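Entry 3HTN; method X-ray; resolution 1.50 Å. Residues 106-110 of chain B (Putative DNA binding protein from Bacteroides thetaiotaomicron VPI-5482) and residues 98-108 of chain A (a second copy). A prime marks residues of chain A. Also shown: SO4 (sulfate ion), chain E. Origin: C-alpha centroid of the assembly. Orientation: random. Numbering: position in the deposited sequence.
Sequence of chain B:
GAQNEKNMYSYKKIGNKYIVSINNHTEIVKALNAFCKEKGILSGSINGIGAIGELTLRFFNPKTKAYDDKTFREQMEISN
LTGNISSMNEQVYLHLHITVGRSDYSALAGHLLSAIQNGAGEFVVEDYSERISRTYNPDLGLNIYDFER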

# COMPACT_ATOMS: atom_id res chain seq x y z
N SER B 106 -4.86 -17.08 0.05
CA SER B 106 -4.49 -16.64 1.38
C SER B 106 -3.27 -15.74 1.31
O SER B 106 -2.47 -15.85 0.37
CB SER B 106 -4.20 -17.85 2.28
OG SER B 106 -3.03 -18.54 1.89
N ALA B 107 -3.17 -14.83 2.27
CA ALA B 107 -2.10 -13.85 2.29
C ALA B 107 -1.06 -14.19 3.34
O ALA B 107 -1.40 -14.65 4.46
CB ALA B 107 -2.67 -12.43 2.54
N LEU B 108 0.20 -13.95 2.97
CA LEU B 108 1.33 -13.95 3.88
C LEU B 108 1.87 -12.53 3.96
O LEU B 108 1.75 -11.77 3.02
CB LEU B 108 2.44 -14.89 3.42
CG LEU B 108 2.05 -16.34 3.16
CD1 LEU B 108 3.17 -17.08 2.41
CD2 LEU B 108 1.64 -17.05 4.49
N ALA B 109 2.43 -12.15 5.09
CA ALA B 109 2.92 -10.79 5.26
C ALA B 109 4.07 -10.73 6.22
O ALA B 109 4.12 -11.49 7.20
CB ALA B 109 1.80 -9.86 5.75
N GLY B 110 4.98 -9.81 5.98
CA GLY B 110 6.06 -9.59 6.90
C GLY B 110 7.17 -8.74 6.39
O GLY B 110 7.03 -8.04 5.40
S SO4 E . -7.21 -15.67 16.65
O1 SO4 E . -6.36 -14.91 17.51
O2 SO4 E . -6.85 -17.09 16.53
O3 SO4 E . -7.22 -15.08 15.30
O4 SO4 E . -8.59 -15.60 17.22
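Chain A 98-108: ITVGRSDYSAL

Chain A meets the chain B strand with a hairpin. The chain arrives as a strand through Ile98′, Thr99′ and Val100′. A type I turn from Arg102′ to Tyr105′ reverses the chain, and Ala107′ and Leu108′ begin the returning strand. The hairpin is held by its own backbone. Val100′ N donates to Leu108′ O and Leu108′ N donates to Val100′ O, each at 2.9 Å. Nearer the turn, Arg102′ N donates to Ser106′ O and Tyr105′ N to Arg102′ O, both again at 2.9 Å. Tyr105′ has a positive phi of 76°, with psi near zero.

The chain B strand, Ala107 to Gly110, does not run alongside the arriving strand of chain A. Their directions differ by 82°, with a signed crossing angle of -82°, and the axes approach to 5.2 Å. Backbone pairing between the stretches is a single beta bridge, Leu108 with Ser106′, their CA atoms 4.8 Å apart.

Two hydrogen bonds flank this bridge. Ala109 N donates to Tyr105′ O at 3.0 Å, with an N-H...O angle of 157°. Ala107′ N donates to Ala107 O at 3.2 Å and a more bent 138°. One chain gives the donor in the first bond, the other in the second. Tyr105′ O also receives a CA-H...O contact from Leu108 CA at 3.2 Å.

Ala109 O is met from chain A in another way. Gly101′ CA makes a CA-H...O contact with Ala109 O at 3.5 Å. A CB on Gly101′ would lie 2.1 Å from Ala109 O, a clash, so the bare glycine permits this approach. Ala109 O also accepts a hydrogen bond from a water O at 2.8 Å. The same water O donates to Arg102′ O at 3.0 Å and so links the two carbonyls. Arg102′ O thus serves both the turn and the water bridge.

Small side chains fill the crossing. Ala107′ CB lies 3.8 Å from Ala107 CB and 3.8 Å from Ala109 CB. Ala109 points toward chain A and has the largest covered area of the residues here. Ala109 CB is 3.9 Å from Val100′ O and 4.5 Å from Thr99′ CG2. The CA-to-CB bond of Leu108 points sideways, and Leu108 CD2 lies 4.5 Å from Tyr105′ CB. The two stretches together bury 312 Å².

Several polar side chains of chain A have partners outside the chain B stretch. Asp104′ OD1 accepts from Ser106′ N at 3.0 Å and from Ser106′ OG at 2.6 Å. These two bonds join Asp104′, inside the turn, to Ser106′, just after it. Arg102′ directs its end away from chain B and binds the sulfate, probably from the crystallisation liquor. Arg102′ NH1 donates to sulfate O3 at 3.2 Å and Arg102′ NH2 to sulfate O1 at 3.0 Å. Thr99′ OG1 and Tyr105′ OH are satisfied elsewhere in the structure.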

# COMPACT_ATOMS: atom_id res chain seq x y z
N ILE A 98 -5.12 -1.58 7.59
CA ILE A 98 -3.83 -2.16 7.87
C ILE A 98 -3.82 -3.62 7.50
O ILE A 98 -4.86 -4.29 7.52
CB ILE A 98 -3.51 -1.97 9.38
CG1 ILE A 98 -2.02 -2.13 9.73
CG2 ILE A 98 -4.40 -2.88 10.30
CD1 ILE A 98 -1.69 -1.77 11.17
N THR A 99 -2.61 -4.10 7.20
CA THR A 99 -2.29 -5.47 6.95
C THR A 99 -1.12 -5.79 7.83
O THR A 99 -0.11 -5.03 7.84
CB THR A 99 -1.93 -5.75 5.49
OG1 THR A 99 -2.91 -5.13 4.64
CG2 THR A 99 -1.81 -7.24 5.24
N VAL A 100 -1.24 -6.85 8.60
CA VAL A 100 -0.19 -7.29 9.49
C VAL A 100 0.17 -8.76 9.27
O VAL A 100 -0.65 -9.53 8.80
CB VAL A 100 -0.55 -7.08 10.98
CG1 VAL A 100 -0.86 -5.59 11.24
CG2 VAL A 100 -1.70 -8.00 11.41
N GLY A 101 1.42 -9.11 9.59
CA GLY A 101 1.91 -10.48 9.65
C GLY A 101 2.08 -10.94 11.06
O GLY A 101 2.62 -10.22 11.91
N ARG A 102 1.66 -12.17 11.31
CA ARG A 102 1.84 -12.81 12.61
C ARG A 102 3.14 -13.58 12.61
O ARG A 102 3.85 -13.62 11.60
CB ARG A 102 0.65 -13.72 12.92
CG ARG A 102 -0.67 -13.00 12.74
CD ARG A 102 -1.86 -13.95 13.00
NE ARG A 102 -2.27 -13.99 14.41
CZ ARG A 102 -3.44 -14.43 14.85
NH1 ARG A 102 -4.29 -15.00 14.04
NH2 ARG A 102 -3.74 -14.34 16.11
N SER A 103 3.48 -14.21 13.73
CA SER A 103 4.74 -14.92 13.85
C SER A 103 4.83 -16.14 12.94
O SER A 103 5.92 -16.63 12.68
CB SER A 103 5.01 -15.35 15.30
OG SER A 103 4.06 -16.29 15.70
N ASP A 104 3.69 -16.62 12.44
CA ASP A 104 3.65 -17.72 11.47
C ASP A 104 3.54 -17.23 10.03
O ASP A 104 3.30 -18.03 9.12
CB ASP A 104 2.52 -18.71 11.79
CG ASP A 104 1.14 -18.14 11.63
OD1 ASP A 104 0.99 -16.92 11.35
OD2 ASP A 104 0.17 -18.91 11.79
N TYR A 105 3.66 -15.91 9.87
CA TYR A 105 3.67 -15.20 8.57
C TYR A 105 2.27 -15.10 7.97
O TYR A 105 2.11 -14.45 6.94
CB TYR A 105 4.68 -15.78 7.55
CG TYR A 105 6.05 -15.91 8.16
CD1 TYR A 105 6.86 -14.81 8.32
CD2 TYR A 105 6.48 -17.13 8.66
CE1 TYR A 105 8.12 -14.93 8.92
CE2 TYR A 105 7.70 -17.25 9.29
CZ TYR A 105 8.52 -16.14 9.39
OH TYR A 105 9.75 -16.30 10.01
N SER A 106 1.25 -15.63 8.66
CA SER A 106 -0.10 -15.44 8.19
C SER A 106 -0.48 -13.97 8.34
O SER A 106 0.06 -13.28 9.20
CB SER A 106 -1.09 -16.33 8.93
OG SER A 106 -1.21 -15.97 10.31
N ALA A 107 -1.34 -13.49 7.45
CA ALA A 107 -1.73 -12.11 7.44
C ALA A 107 -3.12 -11.88 7.99
O ALA A 107 -4.04 -12.66 7.69
CB ALA A 107 -1.62 -11.54 6.03
N LEU A 108 -3.27 -10.78 8.72
CA LEU A 108 -4.57 -10.25 9.15
C LEU A 108 -4.75 -8.89 8.48
O LEU A 108 -3.77 -8.19 8.20
CB LEU A 108 -4.65 -10.10 10.66
CG LEU A 108 -4.35 -11.34 11.49
CD1 LEU A 108 -4.17 -10.88 12.95
CD2 LEU A 108 -5.43 -12.39 11.38
O HOH W 1 5.22 -11.74 9.75